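Long-range contacts in esterase TesA (Pseudomonas aeruginosa, PDB 4JGG), which hydrolyses carboxylic esters, preferring Tween detergents and short-chain p-nitrophenyl esters, and also shows lysophospholipase activity and low thioesterase activity towards palmitoyl-coenzyme A: residues Gln41-Leu46 against Pro187-Asn192; Leu25-Ser30 against Ala87-Glu92; Met102-Leu107 against Ile141-Arg146. All blocks are in the same frame, centred on the assembly; numbering follows the deposited sequence.

Contact 1 (Gln41-Leu46 against Pro187-Asn192); sequences QGWVAL and PRLLEN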
loop_
_atom_site.group_PDB
_atom_site.type_symbol
_atom_site.label_atom_id
_atom_site.label_comp_id
_atom_site.label_asym_id
_atom_site.label_seq_id
_atom_site.Cartn_x
_atom_site.Cartn_y
_atom_site.Cartn_z
ATOM N N GLN A 41 -16.787 1.819 1.360
ATOM C CA GLN A 41 -16.492 3.040 0.614
ATOM C C GLN A 41 -14.989 3.283 0.538
ATOM O O GLN A 41 -14.535 4.270 -0.044
ATOM C CB GLN A 41 -17.173 4.249 1.264
ATOM C CG GLN A 41 -18.702 4.229 1.188
ATOM C CD GLN A 41 -19.236 4.455 -0.226
ATOM O OE1 GLN A 41 -18.603 5.122 -1.047
ATOM N NE2 GLN A 41 -20.411 3.897 -0.512
ATOM N N GLY A 42 -14.224 2.373 1.130
ATOM C CA GLY A 42 -12.778 2.473 1.109
ATOM C C GLY A 42 -12.191 2.189 -0.252
ATOM O O GLY A 42 -12.820 1.554 -1.111
ATOM N N TRP A 43 -10.964 2.651 -0.455
ATOM C CA TRP A 43 -10.346 2.579 -1.769
ATOM C C TRP A 43 -10.269 1.154 -2.341
ATOM O O TRP A 43 -10.473 0.950 -3.537
ATOM C CB TRP A 43 -8.993 3.308 -1.777
ATOM C CG TRP A 43 -7.789 2.479 -1.444
ATOM C CD1 TRP A 43 -7.148 2.411 -0.247
ATOM C CD2 TRP A 43 -7.063 1.632 -2.343
ATOM N NE1 TRP A 43 -6.062 1.562 -0.337
ATOM C CE2 TRP A 43 -5.994 1.067 -1.612
ATOM C CE3 TRP A 43 -7.209 1.299 -3.691
ATOM C CZ2 TRP A 43 -5.081 0.184 -2.189
ATOM C CZ3 TRP A 43 -6.307 0.419 -4.260
ATOM C CH2 TRP A 43 -5.262 -0.135 -3.510
ATOM N N VAL A 44 -10.012 0.162 -1.499
ATOM C CA VAL A 44 -9.913 -1.217 -1.993
ATOM C C VAL A 44 -11.269 -1.719 -2.487
ATOM O O VAL A 44 -11.364 -2.366 -3.527
ATOM C CB VAL A 44 -9.362 -2.181 -0.921
ATOM C CG1 VAL A 44 -9.603 -3.606 -1.339
ATOM C CG2 VAL A 44 -7.871 -1.941 -0.688
ATOM N N ALA A 45 -12.312 -1.393 -1.733
ATOM C CA ALA A 45 -13.690 -1.647 -2.129
ATOM C C ALA A 45 -14.009 -0.996 -3.460
ATOM O O ALA A 45 -14.730 -1.562 -4.282
ATOM C CB ALA A 45 -14.639 -1.130 -1.062
ATOM N N LEU A 46 -13.490 0.212 -3.672
ATOM C CA LEU A 46 -13.724 0.909 -4.924
ATOM C C LEU A 46 -12.932 0.254 -6.051
ATOM O O LEU A 46 -13.342 0.295 -7.221
ATOM C CB LEU A 46 -13.315 2.384 -4.808
ATOM C CG LEU A 46 -13.951 3.238 -3.711
ATOM C CD1 LEU A 46 -13.469 4.680 -3.858
ATOM C CD2 LEU A 46 -15.453 3.169 -3.757
ATOM N N PRO A 187 -11.743 7.993 -3.442
ATOM C CA PRO A 187 -11.620 8.026 -4.902
ATOM C C PRO A 187 -10.211 8.364 -5.361
ATOM O O PRO A 187 -9.693 7.680 -6.240
ATOM C CB PRO A 187 -12.601 9.128 -5.298
ATOM C CG PRO A 187 -13.673 9.025 -4.298
ATOM C CD PRO A 187 -12.973 8.674 -2.993
ATOM N N ARG A 188 -9.596 9.385 -4.757
ATOM C CA ARG A 188 -8.261 9.817 -5.160
ATOM C C ARG A 188 -7.202 8.748 -4.896
ATOM O O ARG A 188 -6.342 8.506 -5.737
ATOM C CB ARG A 188 -7.854 11.118 -4.463
ATOM C CG ARG A 188 -6.482 11.612 -4.906
ATOM C CD ARG A 188 -6.533 12.108 -6.343
ATOM N NE ARG A 188 -5.221 12.224 -6.975
ATOM C CZ ARG A 188 -4.551 13.365 -7.104
ATOM N NH1 ARG A 188 -5.052 14.489 -6.622
ATOM N NH2 ARG A 188 -3.370 13.375 -7.701
ATOM N N LEU A 189 -7.248 8.132 -3.719
ATOM C CA LEU A 189 -6.414 6.950 -3.469
ATOM C C LEU A 189 -6.528 5.956 -4.628
ATOM O O LEU A 189 -5.517 5.506 -5.159
ATOM C CB LEU A 189 -6.767 6.295 -2.124
ATOM C CG LEU A 189 -6.451 7.181 -0.912
ATOM C CD1 LEU A 189 -6.838 6.510 0.424
ATOM C CD2 LEU A 189 -4.968 7.559 -0.914
ATOM N N LEU A 190 -7.753 5.616 -5.035
ATOM C CA LEU A 190 -7.938 4.676 -6.148
ATOM C C LEU A 190 -7.365 5.211 -7.451
ATOM O O LEU A 190 -6.711 4.473 -8.195
ATOM C CB LEU A 190 -9.415 4.291 -6.333
ATOM C CG LEU A 190 -9.778 3.453 -7.568
ATOM C CD1 LEU A 190 -9.124 2.076 -7.562
ATOM C CD2 LEU A 190 -11.291 3.328 -7.660
ATOM N N GLU A 191 -7.621 6.486 -7.731
ATOM C CA GLU A 191 -7.008 7.150 -8.878
ATOM C C GLU A 191 -5.490 6.979 -8.867
ATOM O O GLU A 191 -4.868 6.755 -9.906
ATOM C CB GLU A 191 -7.368 8.642 -8.913
ATOM C CG GLU A 191 -6.491 9.456 -9.867
ATOM C CD GLU A 191 -6.945 10.907 -10.055
ATOM O OE1 GLU A 191 -8.053 11.284 -9.607
ATOM O OE2 GLU A 191 -6.173 11.678 -10.653
ATOM N N ASN A 192 -4.886 7.078 -7.689
ATOM C CA ASN A 192 -3.430 7.040 -7.615
ATOM C C ASN A 192 -2.822 5.674 -7.891
ATOM O O ASN A 192 -1.653 5.577 -8.262
ATOM C CB ASN A 192 -2.935 7.612 -6.281
ATOM C CG ASN A 192 -3.104 9.108 -6.211
ATOM O OD1 ASN A 192 -3.333 9.747 -7.233
ATOM N ND2 ASN A 192 -2.999 9.677 -5.017
#

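Contact 2 (Leu25-Ser30 against Ala87-Glu92); sequences LVVGDS and ALVVIE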
loop_
_atom_site.group_PDB
_atom_site.type_symbol
_atom_site.label_atom_id
_atom_site.label_comp_id
_atom_site.label_asym_id
_atom_site.label_seq_id
_atom_site.Cartn_x
_atom_site.Cartn_y
_atom_site.Cartn_z
ATOM N N LEU A 25 -4.209 -9.583 -3.949
ATOM C CA LEU A 25 -4.079 -9.512 -2.503
ATOM C C LEU A 25 -3.548 -8.139 -2.122
ATOM O O LEU A 25 -2.492 -7.749 -2.604
ATOM C CB LEU A 25 -3.109 -10.572 -2.025
ATOM C CG LEU A 25 -2.739 -10.536 -0.536
ATOM C CD1 LEU A 25 -3.911 -10.943 0.342
ATOM C CD2 LEU A 25 -1.554 -11.435 -0.302
ATOM N N VAL A 26 -4.300 -7.414 -1.294
ATOM C CA VAL A 26 -3.823 -6.159 -0.706
ATOM C C VAL A 26 -3.341 -6.384 0.714
ATOM O O VAL A 26 -4.115 -6.795 1.589
ATOM C CB VAL A 26 -4.907 -5.061 -0.647
ATOM C CG1 VAL A 26 -4.317 -3.764 -0.043
ATOM C CG2 VAL A 26 -5.486 -4.768 -2.049
ATOM N N VAL A 27 -2.069 -6.092 0.949
ATOM C CA VAL A 27 -1.483 -6.221 2.280
ATOM C C VAL A 27 -1.078 -4.840 2.800
ATOM O O VAL A 27 0.013 -4.347 2.493
ATOM C CB VAL A 27 -0.264 -7.165 2.245
ATOM C CG1 VAL A 27 0.247 -7.436 3.667
ATOM C CG2 VAL A 27 -0.630 -8.468 1.534
ATOM N N GLY A 28 -1.962 -4.215 3.576
ATOM C CA GLY A 28 -1.742 -2.850 4.021
ATOM C C GLY A 28 -1.955 -2.617 5.508
ATOM O O GLY A 28 -2.062 -3.556 6.297
ATOM N N ASP A 29 -2.001 -1.345 5.886
ATOM C CA ASP A 29 -2.274 -0.963 7.266
ATOM C C ASP A 29 -3.600 -0.224 7.331
ATOM O O ASP A 29 -4.474 -0.445 6.496
ATOM C CB ASP A 29 -1.142 -0.092 7.824
ATOM C CG ASP A 29 -0.767 1.060 6.905
ATOM O OD1 ASP A 29 -1.615 1.517 6.111
ATOM O OD2 ASP A 29 0.397 1.511 6.975
ATOM N N SER A 30 -3.724 0.673 8.304
ATOM C CA SER A 30 -4.911 1.522 8.475
ATOM C C SER A 30 -5.415 2.210 7.193
ATOM O O SER A 30 -6.623 2.398 7.008
ATOM C CB SER A 30 -4.599 2.614 9.502
ATOM O OG SER A 30 -3.619 3.501 8.975
ATOM N N ALA A 87 -2.224 -13.638 -7.766
ATOM C CA ALA A 87 -1.570 -13.289 -9.019
ATOM C C ALA A 87 -0.950 -11.897 -8.910
ATOM O O ALA A 87 -0.004 -11.564 -9.621
ATOM C CB ALA A 87 -2.575 -13.340 -10.167
ATOM N N LEU A 88 -1.488 -11.096 -7.999
ATOM C CA LEU A 88 -1.019 -9.737 -7.766
ATOM C C LEU A 88 -0.971 -9.475 -6.275
ATOM O O LEU A 88 -1.937 -9.741 -5.554
ATOM C CB LEU A 88 -1.993 -8.738 -8.389
ATOM C CG LEU A 88 -1.480 -7.724 -9.394
ATOM C CD1 LEU A 88 -2.609 -7.288 -10.317
ATOM C CD2 LEU A 88 -0.865 -6.538 -8.677
ATOM N N VAL A 89 0.138 -8.924 -5.801
ATOM C CA VAL A 89 0.188 -8.508 -4.408
ATOM C C VAL A 89 0.487 -7.020 -4.338
ATOM O O VAL A 89 1.525 -6.583 -4.823
ATOM C CB VAL A 89 1.269 -9.276 -3.615
ATOM C CG1 VAL A 89 1.341 -8.736 -2.183
ATOM C CG2 VAL A 89 0.971 -10.771 -3.626
ATOM N N VAL A 90 -0.438 -6.251 -3.763
ATOM C CA VAL A 90 -0.244 -4.819 -3.546
ATOM C C VAL A 90 0.240 -4.638 -2.117
ATOM O O VAL A 90 -0.449 -5.009 -1.160
ATOM C CB VAL A 90 -1.543 -4.020 -3.777
ATOM C CG1 VAL A 90 -1.322 -2.538 -3.541
ATOM C CG2 VAL A 90 -2.059 -4.254 -5.189
ATOM N N ILE A 91 1.442 -4.099 -1.960
ATOM C CA ILE A 91 1.968 -3.886 -0.608
ATOM C C ILE A 91 1.916 -2.417 -0.224
ATOM O O ILE A 91 2.495 -1.571 -0.902
ATOM C CB ILE A 91 3.417 -4.400 -0.471
ATOM C CG1 ILE A 91 3.470 -5.922 -0.634
ATOM C CG2 ILE A 91 4.013 -3.976 0.863
ATOM C CD1 ILE A 91 4.884 -6.455 -0.815
ATOM N N GLU A 92 1.234 -2.127 0.879
ATOM C CA GLU A 92 1.115 -0.774 1.402
ATOM C C GLU A 92 1.519 -0.731 2.879
ATOM O O GLU A 92 0.689 -0.533 3.765
ATOM C CB GLU A 92 -0.310 -0.239 1.224
ATOM C CG GLU A 92 -0.471 1.222 1.670
ATOM C CD GLU A 92 -1.142 1.377 3.028
ATOM O OE1 GLU A 92 -2.200 0.752 3.246
ATOM O OE2 GLU A 92 -0.617 2.140 3.880
#

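Contact 3 (Met102-Leu107 against Ile141-Arg146); sequences MAPAQL and IEAFSR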
loop_
_atom_site.group_PDB
_atom_site.type_symbol
_atom_site.label_atom_id
_atom_site.label_comp_id
_atom_site.label_asym_id
_atom_site.label_seq_id
_atom_site.Cartn_x
_atom_site.Cartn_y
_atom_site.Cartn_z
ATOM N N MET A 102 11.201 4.274 13.255
ATOM C CA MET A 102 11.977 3.039 13.178
ATOM C C MET A 102 13.062 3.240 12.135
ATOM O O MET A 102 13.091 4.269 11.467
ATOM C CB MET A 102 11.068 1.860 12.817
ATOM C CG MET A 102 9.892 1.741 13.782
ATOM S SD MET A 102 8.776 0.344 13.554
ATOM C CE MET A 102 9.882 -1.053 13.625
ATOM N N ALA A 103 13.948 2.270 11.989
ATOM C CA ALA A 103 15.081 2.425 11.079
ATOM C C ALA A 103 14.655 2.237 9.616
ATOM O O ALA A 103 13.978 1.274 9.278
ATOM C CB ALA A 103 16.190 1.453 11.447
ATOM N N PRO A 104 15.037 3.178 8.750
ATOM C CA PRO A 104 14.776 3.087 7.313
ATOM C C PRO A 104 15.388 1.850 6.670
ATOM O O PRO A 104 14.862 1.362 5.673
ATOM C CB PRO A 104 15.457 4.339 6.762
ATOM C CG PRO A 104 15.429 5.298 7.886
ATOM C CD PRO A 104 15.601 4.486 9.127
ATOM N N ALA A 105 16.494 1.355 7.216
ATOM C CA ALA A 105 17.179 0.220 6.598
ATOM C C ALA A 105 16.396 -1.076 6.790
ATOM O O ALA A 105 16.316 -1.901 5.873
ATOM C CB ALA A 105 18.589 0.086 7.139
ATOM N N GLN A 106 15.817 -1.252 7.980
ATOM C CA GLN A 106 15.006 -2.437 8.258
ATOM C C GLN A 106 13.722 -2.443 7.425
ATOM O O GLN A 106 13.196 -3.508 7.092
ATOM C CB GLN A 106 14.698 -2.571 9.761
ATOM C CG GLN A 106 14.029 -1.347 10.411
ATOM C CD GLN A 106 12.497 -1.421 10.403
ATOM O OE1 GLN A 106 11.911 -2.502 10.553
ATOM N NE2 GLN A 106 11.851 -0.272 10.238
ATOM N N LEU A 107 13.225 -1.257 7.090
ATOM C CA LEU A 107 12.070 -1.133 6.201
ATOM C C LEU A 107 12.433 -1.687 4.840
ATOM O O LEU A 107 11.690 -2.477 4.248
ATOM C CB LEU A 107 11.644 0.331 6.052
ATOM C CG LEU A 107 10.513 0.585 5.049
ATOM C CD1 LEU A 107 9.244 -0.192 5.414
ATOM C CD2 LEU A 107 10.207 2.074 4.907
ATOM N N ILE A 141 11.277 12.703 6.007
ATOM C CA ILE A 141 10.357 12.260 4.978
ATOM C C ILE A 141 11.072 11.451 3.912
ATOM O O ILE A 141 10.636 10.354 3.583
ATOM C CB ILE A 141 9.641 13.453 4.332
ATOM C CG1 ILE A 141 8.750 14.144 5.372
ATOM C CG2 ILE A 141 8.832 12.999 3.123
ATOM C CD1 ILE A 141 8.357 15.570 5.016
ATOM N N GLU A 142 12.167 11.993 3.379
ATOM C CA GLU A 142 12.882 11.343 2.282
ATOM C C GLU A 142 13.578 10.060 2.723
ATOM O O GLU A 142 13.692 9.117 1.947
ATOM C CB GLU A 142 13.903 12.292 1.659
ATOM N N ALA A 143 14.046 10.029 3.969
ATOM C CA ALA A 143 14.773 8.868 4.478
ATOM C C ALA A 143 13.957 7.593 4.303
ATOM O O ALA A 143 14.496 6.538 3.968
ATOM C CB ALA A 143 15.144 9.067 5.932
ATOM N N PHE A 144 12.653 7.702 4.542
ATOM C CA PHE A 144 11.739 6.581 4.372
ATOM C C PHE A 144 11.225 6.510 2.943
ATOM O O PHE A 144 11.148 5.433 2.336
ATOM C CB PHE A 144 10.580 6.700 5.373
ATOM C CG PHE A 144 11.009 6.512 6.810
ATOM C CD1 PHE A 144 11.165 5.244 7.339
ATOM C CD2 PHE A 144 11.269 7.606 7.623
ATOM C CE1 PHE A 144 11.574 5.061 8.666
ATOM C CE2 PHE A 144 11.676 7.436 8.935
ATOM C CZ PHE A 144 11.823 6.163 9.462
ATOM N N SER A 145 10.887 7.668 2.392
ATOM C CA SER A 145 10.299 7.710 1.062
ATOM C C SER A 145 11.199 7.062 0.010
ATOM O O SER A 145 10.718 6.384 -0.899
ATOM C CB SER A 145 9.984 9.156 0.681
ATOM O OG SER A 145 9.206 9.216 -0.491
ATOM N N ARG A 146 12.507 7.272 0.131
ATOM C CA ARG A 146 13.440 6.764 -0.870
ATOM C C ARG A 146 13.552 5.257 -0.834
ATOM O O ARG A 146 13.955 4.635 -1.815
ATOM C CB ARG A 146 14.823 7.376 -0.683
ATOM C CG ARG A 146 14.922 8.805 -1.158
ATOM C CD ARG A 146 16.341 9.301 -1.024
ATOM N NE ARG A 146 16.933 8.926 0.256
ATOM C CZ ARG A 146 17.138 9.770 1.261
ATOM N NH1 ARG A 146 16.801 11.049 1.137
ATOM N NH2 ARG A 146 17.693 9.335 2.386
#

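Contact 1 (Gln41-Leu46 against Pro187-Asn192)
W43, L46 and L190 carry this contact between two helices. W43 and L46 belong to the first turn of helix 43-53, with G42 as its N-cap. L190 belongs to helix 186-197. The backbones come close, with the CA atoms of W43 and L190 5.4 Å apart.

W43 meets the other helix mainly with the root of its side chain. Its CB touches L189 CB at 3.7 Å, and the two side chains cross at about a right angle. W43 CE3 lies a loose 4.4 Å from L190 CD1. The polar end is settled by S32, whose OG is hydrogen-bonded to W43 NE1, and F163 meets the indole edge-to-face. The methyl CG2 of V44 lies over one face of the indole. The backbone N of W43 donates to OE1 of Q186, so the second helix also meets a backbone N-H at the start of the first.

L190 holds CG anti to its backbone N (chi1 173°). This brings CD2 against L46 CB at 3.6 Å. L46 has CG anti to its carbonyl carbon (chi1 -56°). Its CD1 reaches the start of the other segment, 3.8 Å from P187 N and 4.1 Å from P187 CD.

No hydrogen bond joins the two segments; the join is apolar packing. L189 lies about 9 Å from H180, side chain to side chain; H180 is probably catalytic, as in relatives. The helix pair forms part of one outer helical layer of the alpha/beta/alpha fold of SGNH hydrolases.

Contact 2 (Leu25-Ser30 against Ala87-Glu92)
A87 leads into the middle of the parallel sheet of this alpha/beta/alpha SGNH hydrolase fold. Strand 88-92 runs beside strand 23-28, which leads into the GDS sequence of the GDSL family. L88 O receives L25 N at 2.8 Å, nearly along the C=O axis. V89 sends its side chain to the same face as L25 and V27. Its CG2 is 4.2 Å from L25 CD2, and its CG1 is 4.2 Å from V27 CG2. V90 bonds through both backbone atoms: its N donates to L25 O, and its O takes V27 N in a nearly straight bond (174°). Its side chain joins V26 on the other face. I91 returns to the V89 face and packs on L111 and M114 of helix 104-121.

E92 N donates to V27 O at 3.0 Å from above the carbonyl plane. The E92 chain bends at chi2 (-103°) and turns its carboxylate towards D29. G28 has no side chain, which leaves room for OE1. OE1 is hydrogen-bonded to S32 OG and accepts a weak bond from D29 N at 3.4 Å. D29 caps the next helix, OD1 to I31 N, just beside S30, the probable nucleophile. The two carboxylate planes lie 66° apart. D29 OD1 and E92 OE2 approach to 2.5 Å, so one acid probably holds a proton.

Contact 3 (Met102-Leu107 against Ile141-Arg146)
M102 takes part through its backbone. Its O lies in the plane of the F144 ring, at the edge, 3.0 Å from CZ. The rim of the ring thus faces a carbonyl oxygen, while the M102 side chain leads away. A103 is the N-cap of helix 104-121.

P104 gives the main packing from this side. Its CG sits over one face of F144, 4.2 Å from the ring centroid and 19° off the normal, a CH-pi contact. The same CG is 4.3 Å from A143 CB, and P104 CB rests 3.7 Å from A143 O. F144 reaches across with CG anti to its carbonyl carbon (chi1 -68°).

The two helices belong to successive beta-alpha-beta units of the alpha/beta/alpha fold: helix 104-121 links strands 88-92 and 124-128, and helix 138-155 links strands 124-128 and 158-160.

Q106 turns its amide to D97, with NE2 hydrogen-bonded to OD2. L107 has CG anti to its backbone N (chi1 175°). Its CD2 meets the F144 ring near its plane, 4.1 Å from F144 CD1, and the side chains cross at about a right angle. L107 also touches S70 of helix 70-84.

Overall arrangement
Contact 2 is the core of the three: all its touching residues are buried, and most lie in the central sheet. Contacts 1 and 3 each pair two helices and lie on opposite sides of the chain's centre. Contact 1 is mostly buried and close to the sheet. It touches contact 2 directly, V44 CG2 to V26 CG2 at 3.9 Å. Contact 3 is only partly buried and touches neither of the others, though its helix 104-121 also packs on the strands of contact 2. The chemistry follows the place. Strand pairing and buried acids mark contact 2. Contacts 1 and 3 have no hydrogen bond between their segments and rely on aromatic and aliphatic packing.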